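Local coordinates for protein aminoacyl-histidine dipeptidase (Vibrio alginolyticus, PDB 3MRU) that probably hydrolyses dipeptides, aminoacyl-histidine dipeptides such as carnosine among them, as a zinc-dependent metallopeptidase of the M20C family, at residues Phe20-His32 with His93-Asp105. Sequence-based numbering, arbitrary orientation.
Sequences FDKICSIPHPSKH and HDFTQDPIQPYID
Cys24 of helix 14-25 sits against Pro102, on the segment that carries strand 102-105, an outer strand of a four-stranded antiparallel sheet. Its CB lies 4.1 Å from Ile100 CB and 4.0 Å from Pro102 CD. One atom further out, a chi1 of -83°, with SG anti to the carbonyl carbon, turns the sulfur to the proline ring, 3.7 Å from Pro102 CG; within the helix the same sulfur lies over one face of the Phe20 ring, toward its rim. Ile100 N donates to Cys24 O, although the position of that oxygen is uncertain.

Further along, the ring of Pro27 rests against backbone carbonyl oxygens of residues 95-98: its CB is 3.4 Å from Phe95 O, and its CG 3.2 Å from Gln97 O. Pro29 CG then meets Phe95 CB at 3.6 Å, and Thr96 CG2 lies against the imidazole of His32. His28 sends its ring back to Ile26 O through ND1; the side chain of His28 is about 7 Å from that of His80, a zinc ligand. The junction thus combines carbon and sulfur packing at Cys24, Pro29, Ile100 and Pro102 with proline ring carbons set against peptide oxygens at Pro27, joining the segment that passes near the zinc site to the loop leading into strand 102-105.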
loop_
_atom_site.group_PDB
_atom_site.type_symbol
_atom_site.label_atom_id
_atom_site.label_comp_id
_atom_site.label_asym_id
_atom_site.label_seq_id
_atom_site.Cartn_x
_atom_site.Cartn_y
_atom_site.Cartn_z
ATOM N N PHE A 20 -25.697 4.434 6.498
ATOM C CA PHE A 20 -25.129 3.270 5.863
ATOM C C PHE A 20 -26.179 2.405 5.127
ATOM O O PHE A 20 -25.906 1.913 4.019
ATOM C CB PHE A 20 -24.299 2.438 6.842
ATOM C CG PHE A 20 -23.544 1.335 6.176
ATOM C CD1 PHE A 20 -22.540 1.620 5.250
ATOM C CD2 PHE A 20 -23.851 0.013 6.441
ATOM C CE1 PHE A 20 -21.858 0.614 4.608
ATOM C CE2 PHE A 20 -23.166 -1.002 5.808
ATOM C CZ PHE A 20 -22.169 -0.696 4.885
ATOM N N ASP A 21 -27.369 2.227 5.715
ATOM C CA ASP A 21 -28.405 1.451 5.021
ATOM C C ASP A 21 -28.764 2.170 3.721
ATOM O O ASP A 21 -28.956 1.515 2.702
ATOM C CB ASP A 21 -29.649 1.116 5.894
ATOM C CG ASP A 21 -30.416 -0.169 5.409
ATOM O OD1 ASP A 21 -31.338 -0.651 6.126
ATOM O OD2 ASP A 21 -30.104 -0.708 4.305
ATOM N N LYS A 22 -28.793 3.501 3.747
ATOM C CA LYS A 22 -29.071 4.274 2.537
ATOM C C LYS A 22 -27.945 4.194 1.496
ATOM O O LYS A 22 -28.219 3.897 0.328
ATOM C CB LYS A 22 -29.411 5.734 2.845
ATOM C CG LYS A 22 -29.691 6.609 1.603
ATOM C CD LYS A 22 -31.081 6.328 1.036
ATOM C CE LYS A 22 -31.419 7.306 -0.076
ATOM N NZ LYS A 22 -32.694 8.050 0.203
ATOM N N ILE A 23 -26.700 4.464 1.903
ATOM C CA ILE A 23 -25.518 4.203 1.050
ATOM C C ILE A 23 -25.476 2.784 0.422
ATOM O O ILE A 23 -25.073 2.629 -0.713
ATOM C CB ILE A 23 -24.196 4.438 1.807
ATOM C CG1 ILE A 23 -23.973 5.929 2.074
ATOM C CG2 ILE A 23 -23.043 3.934 0.991
ATOM C CD1 ILE A 23 -22.944 6.244 3.161
ATOM N N CYS A 24 -25.885 1.760 1.160
ATOM C CA CYS A 24 -25.927 0.406 0.618
ATOM C C CYS A 24 -26.926 0.269 -0.524
ATOM O O CYS A 24 -26.752 -0.574 -1.408
ATOM C CB CYS A 24 -26.337 -0.595 1.703
ATOM S SG CYS A 24 -25.050 -1.195 2.811
ATOM N N SER A 25 -27.992 1.070 -0.464
ATOM C CA SER A 25 -29.130 0.964 -1.386
ATOM C C SER A 25 -28.827 1.579 -2.763
ATOM O O SER A 25 -29.470 1.217 -3.765
ATOM C CB SER A 25 -30.385 1.616 -0.795
ATOM O OG SER A 25 -30.329 3.034 -0.853
ATOM N N ILE A 26 -27.866 2.502 -2.825
ATOM C CA ILE A 26 -27.530 3.104 -4.116
ATOM C C ILE A 26 -26.137 2.692 -4.614
ATOM O O ILE A 26 -25.132 3.025 -3.995
ATOM C CB ILE A 26 -27.721 4.664 -4.169
ATOM C CG1 ILE A 26 -26.374 5.376 -4.283
ATOM C CG2 ILE A 26 -28.597 5.199 -3.009
ATOM C CD1 ILE A 26 -25.568 5.304 -3.013
ATOM N N PRO A 27 -26.109 1.961 -5.723
ATOM C CA PRO A 27 -24.859 1.460 -6.304
ATOM C C PRO A 27 -23.706 2.400 -6.645
ATOM O O PRO A 27 -23.826 3.242 -7.534
ATOM C CB PRO A 27 -25.293 0.980 -7.691
ATOM C CG PRO A 27 -26.724 0.609 -7.523
ATOM C CD PRO A 27 -27.284 1.580 -6.524
ATOM N N HIS A 28 -22.596 2.238 -5.933
ATOM C CA HIS A 28 -21.398 3.029 -6.162
ATOM C C HIS A 28 -20.027 2.305 -6.247
ATOM O O HIS A 28 -19.200 2.463 -5.356
ATOM C CB HIS A 28 -21.503 3.935 -4.906
ATOM C CG HIS A 28 -21.505 3.192 -3.596
ATOM N ND1 HIS A 28 -22.533 2.356 -3.207
ATOM C CD2 HIS A 28 -20.601 3.161 -2.588
ATOM C CE1 HIS A 28 -22.261 1.845 -2.022
ATOM N NE2 HIS A 28 -21.091 2.310 -1.627
ATOM N N PRO A 29 -19.758 1.532 -7.329
ATOM C CA PRO A 29 -18.422 0.935 -7.441
ATOM C C PRO A 29 -17.529 2.014 -7.989
ATOM O O PRO A 29 -18.012 3.083 -8.371
ATOM C CB PRO A 29 -18.577 -0.138 -8.517
ATOM C CG PRO A 29 -20.039 -0.372 -8.675
ATOM C CD PRO A 29 -20.705 0.898 -8.271
ATOM N N SER A 30 -16.230 1.734 -8.033
ATOM C CA SER A 30 -15.273 2.735 -8.460
ATOM C C SER A 30 -15.738 3.232 -9.802
ATOM O O SER A 30 -16.319 2.470 -10.589
ATOM C CB SER A 30 -13.861 2.163 -8.515
ATOM O OG SER A 30 -13.575 1.433 -7.325
ATOM N N LYS A 31 -15.546 4.526 -10.025
ATOM C CA LYS A 31 -15.896 5.178 -11.296
ATOM C C LYS A 31 -17.416 5.426 -11.541
ATOM O O LYS A 31 -17.792 6.049 -12.537
ATOM C CB LYS A 31 -15.211 4.469 -12.481
ATOM C CG LYS A 31 -13.654 4.560 -12.480
ATOM C CD LYS A 31 -13.129 5.896 -13.061
ATOM C CE LYS A 31 -12.980 5.822 -14.604
ATOM N NZ LYS A 31 -12.947 7.161 -15.315
ATOM N N HIS A 32 -18.275 4.983 -10.615
ATOM C CA HIS A 32 -19.723 5.179 -10.736
ATOM C C HIS A 32 -20.308 5.914 -9.544
ATOM O O HIS A 32 -21.481 5.782 -9.203
ATOM C CB HIS A 32 -20.391 3.846 -10.955
ATOM C CG HIS A 32 -19.999 3.201 -12.242
ATOM N ND1 HIS A 32 -18.700 2.832 -12.522
ATOM C CD2 HIS A 32 -20.727 2.880 -13.337
ATOM C CE1 HIS A 32 -18.647 2.296 -13.728
ATOM N NE2 HIS A 32 -19.866 2.305 -14.240
ATOM N N HIS A 93 -25.364 -10.184 -9.747
ATOM C CA HIS A 93 -25.235 -8.818 -9.266
ATOM C C HIS A 93 -24.635 -7.866 -10.300
ATOM O O HIS A 93 -23.441 -7.934 -10.601
ATOM C CB HIS A 93 -24.427 -8.780 -7.942
ATOM C CG HIS A 93 -24.727 -7.593 -7.074
ATOM N ND1 HIS A 93 -23.983 -6.433 -7.113
ATOM C CD2 HIS A 93 -25.702 -7.384 -6.160
ATOM C CE1 HIS A 93 -24.493 -5.557 -6.269
ATOM N NE2 HIS A 93 -25.538 -6.109 -5.678
ATOM N N ASP A 94 -25.457 -6.963 -10.826
ATOM C CA ASP A 94 -24.922 -5.913 -11.676
ATOM C C ASP A 94 -24.505 -4.767 -10.780
ATOM O O ASP A 94 -25.328 -3.969 -10.349
ATOM C CB ASP A 94 -25.943 -5.445 -12.719
ATOM C CG ASP A 94 -25.281 -4.866 -13.979
ATOM O OD1 ASP A 94 -24.680 -5.661 -14.765
ATOM O OD2 ASP A 94 -25.380 -3.628 -14.194
ATOM N N PHE A 95 -23.217 -4.696 -10.488
ATOM C CA PHE A 95 -22.705 -3.638 -9.628
ATOM C C PHE A 95 -23.135 -2.247 -10.055
ATOM O O PHE A 95 -23.561 -1.467 -9.222
ATOM C CB PHE A 95 -21.180 -3.745 -9.432
ATOM C CG PHE A 95 -20.781 -4.787 -8.401
ATOM C CD1 PHE A 95 -20.608 -6.120 -8.766
ATOM C CD2 PHE A 95 -20.631 -4.443 -7.057
ATOM C CE1 PHE A 95 -20.276 -7.072 -7.823
ATOM C CE2 PHE A 95 -20.293 -5.402 -6.109
ATOM C CZ PHE A 95 -20.116 -6.711 -6.495
ATOM N N THR A 96 -23.076 -1.937 -11.342
ATOM C CA THR A 96 -23.476 -0.600 -11.789
ATOM C C THR A 96 -24.903 -0.314 -11.349
ATOM O O THR A 96 -25.241 0.830 -11.085
ATOM C CB THR A 96 -23.269 -0.378 -13.302
ATOM O OG1 THR A 96 -24.058 -1.322 -14.029
ATOM C CG2 THR A 96 -21.782 -0.506 -13.699
ATOM N N GLN A 97 -25.729 -1.354 -11.260
ATOM C CA GLN A 97 -27.170 -1.168 -11.045
ATOM C C GLN A 97 -27.825 -1.677 -9.756
ATOM O O GLN A 97 -28.777 -1.057 -9.262
ATOM C CB GLN A 97 -27.849 -1.805 -12.242
ATOM C CG GLN A 97 -27.896 -0.903 -13.453
ATOM C CD GLN A 97 -28.770 -1.495 -14.520
ATOM O OE1 GLN A 97 -28.769 -2.720 -14.726
ATOM N NE2 GLN A 97 -29.546 -0.643 -15.197
ATOM N N ASP A 98 -27.321 -2.790 -9.225
ATOM C CA ASP A 98 -27.888 -3.425 -8.032
ATOM C C ASP A 98 -27.356 -2.914 -6.684
ATOM O O ASP A 98 -26.168 -2.554 -6.563
ATOM C CB ASP A 98 -27.718 -4.939 -8.129
ATOM C CG ASP A 98 -28.424 -5.510 -9.326
ATOM O OD1 ASP A 98 -28.431 -6.751 -9.477
ATOM O OD2 ASP A 98 -28.976 -4.714 -10.117
ATOM N N PRO A 99 -28.253 -2.882 -5.669
ATOM C CA PRO A 99 -27.974 -2.449 -4.306
ATOM C C PRO A 99 -27.257 -3.529 -3.506
ATOM O O PRO A 99 -27.400 -4.712 -3.810
ATOM C CB PRO A 99 -29.380 -2.240 -3.735
ATOM C CG PRO A 99 -30.189 -3.270 -4.402
ATOM C CD PRO A 99 -29.672 -3.276 -5.812
ATOM N N ILE A 100 -26.495 -3.126 -2.495
ATOM C CA ILE A 100 -25.921 -4.084 -1.561
ATOM C C ILE A 100 -27.005 -4.546 -0.598
ATOM O O ILE A 100 -27.751 -3.735 -0.030
ATOM C CB ILE A 100 -24.764 -3.467 -0.751
ATOM C CG1 ILE A 100 -23.741 -2.784 -1.670
ATOM C CG2 ILE A 100 -24.124 -4.508 0.149
ATOM C CD1 ILE A 100 -24.145 -1.426 -2.207
ATOM N N GLN A 101 -27.117 -5.848 -0.409
ATOM C CA GLN A 101 -28.076 -6.319 0.561
ATOM C C GLN A 101 -27.328 -6.619 1.852
ATOM O O GLN A 101 -26.921 -7.754 2.062
ATOM C CB GLN A 101 -28.791 -7.578 0.070
ATOM C CG GLN A 101 -29.553 -7.466 -1.240
ATOM C CD GLN A 101 -29.787 -8.845 -1.840
ATOM O OE1 GLN A 101 -30.595 -9.634 -1.326
ATOM N NE2 GLN A 101 -29.054 -9.164 -2.914
ATOM N N PRO A 102 -27.155 -5.615 2.736
ATOM C CA PRO A 102 -26.437 -5.934 3.966
ATOM C C PRO A 102 -27.338 -6.770 4.863
ATOM O O PRO A 102 -28.567 -6.622 4.812
ATOM C CB PRO A 102 -26.206 -4.560 4.592
ATOM C CG PRO A 102 -27.366 -3.729 4.112
ATOM C CD PRO A 102 -27.628 -4.212 2.714
ATOM N N TYR A 103 -26.747 -7.659 5.653
ATOM C CA TYR A 103 -27.502 -8.403 6.650
ATOM C C TYR A 103 -26.687 -8.586 7.926
ATOM O O TYR A 103 -25.475 -8.364 7.936
ATOM C CB TYR A 103 -28.005 -9.731 6.085
ATOM C CG TYR A 103 -26.964 -10.821 5.912
ATOM C CD1 TYR A 103 -26.861 -11.869 6.839
ATOM C CD2 TYR A 103 -26.109 -10.830 4.806
ATOM C CE1 TYR A 103 -25.920 -12.869 6.690
ATOM C CE2 TYR A 103 -25.166 -11.825 4.639
ATOM C CZ TYR A 103 -25.071 -12.844 5.584
ATOM O OH TYR A 103 -24.122 -13.841 5.428
ATOM N N ILE A 104 -27.360 -8.973 9.008
ATOM C CA ILE A 104 -26.699 -9.142 10.299
ATOM C C ILE A 104 -26.518 -10.615 10.648
ATOM O O ILE A 104 -27.494 -11.352 10.728
ATOM C CB ILE A 104 -27.500 -8.462 11.419
ATOM C CG1 ILE A 104 -27.625 -6.960 11.139
ATOM C CG2 ILE A 104 -26.849 -8.737 12.791
ATOM C CD1 ILE A 104 -28.657 -6.230 11.994
ATOM N N ASP A 105 -25.274 -11.036 10.862
ATOM C CA ASP A 105 -24.991 -12.398 11.291
ATOM C C ASP A 105 -24.030 -12.357 12.461
ATOM O O ASP A 105 -22.811 -12.307 12.250
ATOM C CB ASP A 105 -24.370 -13.197 10.141
ATOM C CG ASP A 105 -24.323 -14.721 10.412
ATOM O OD1 ASP A 105 -25.050 -15.215 11.313
ATOM O OD2 ASP A 105 -23.566 -15.432 9.692
#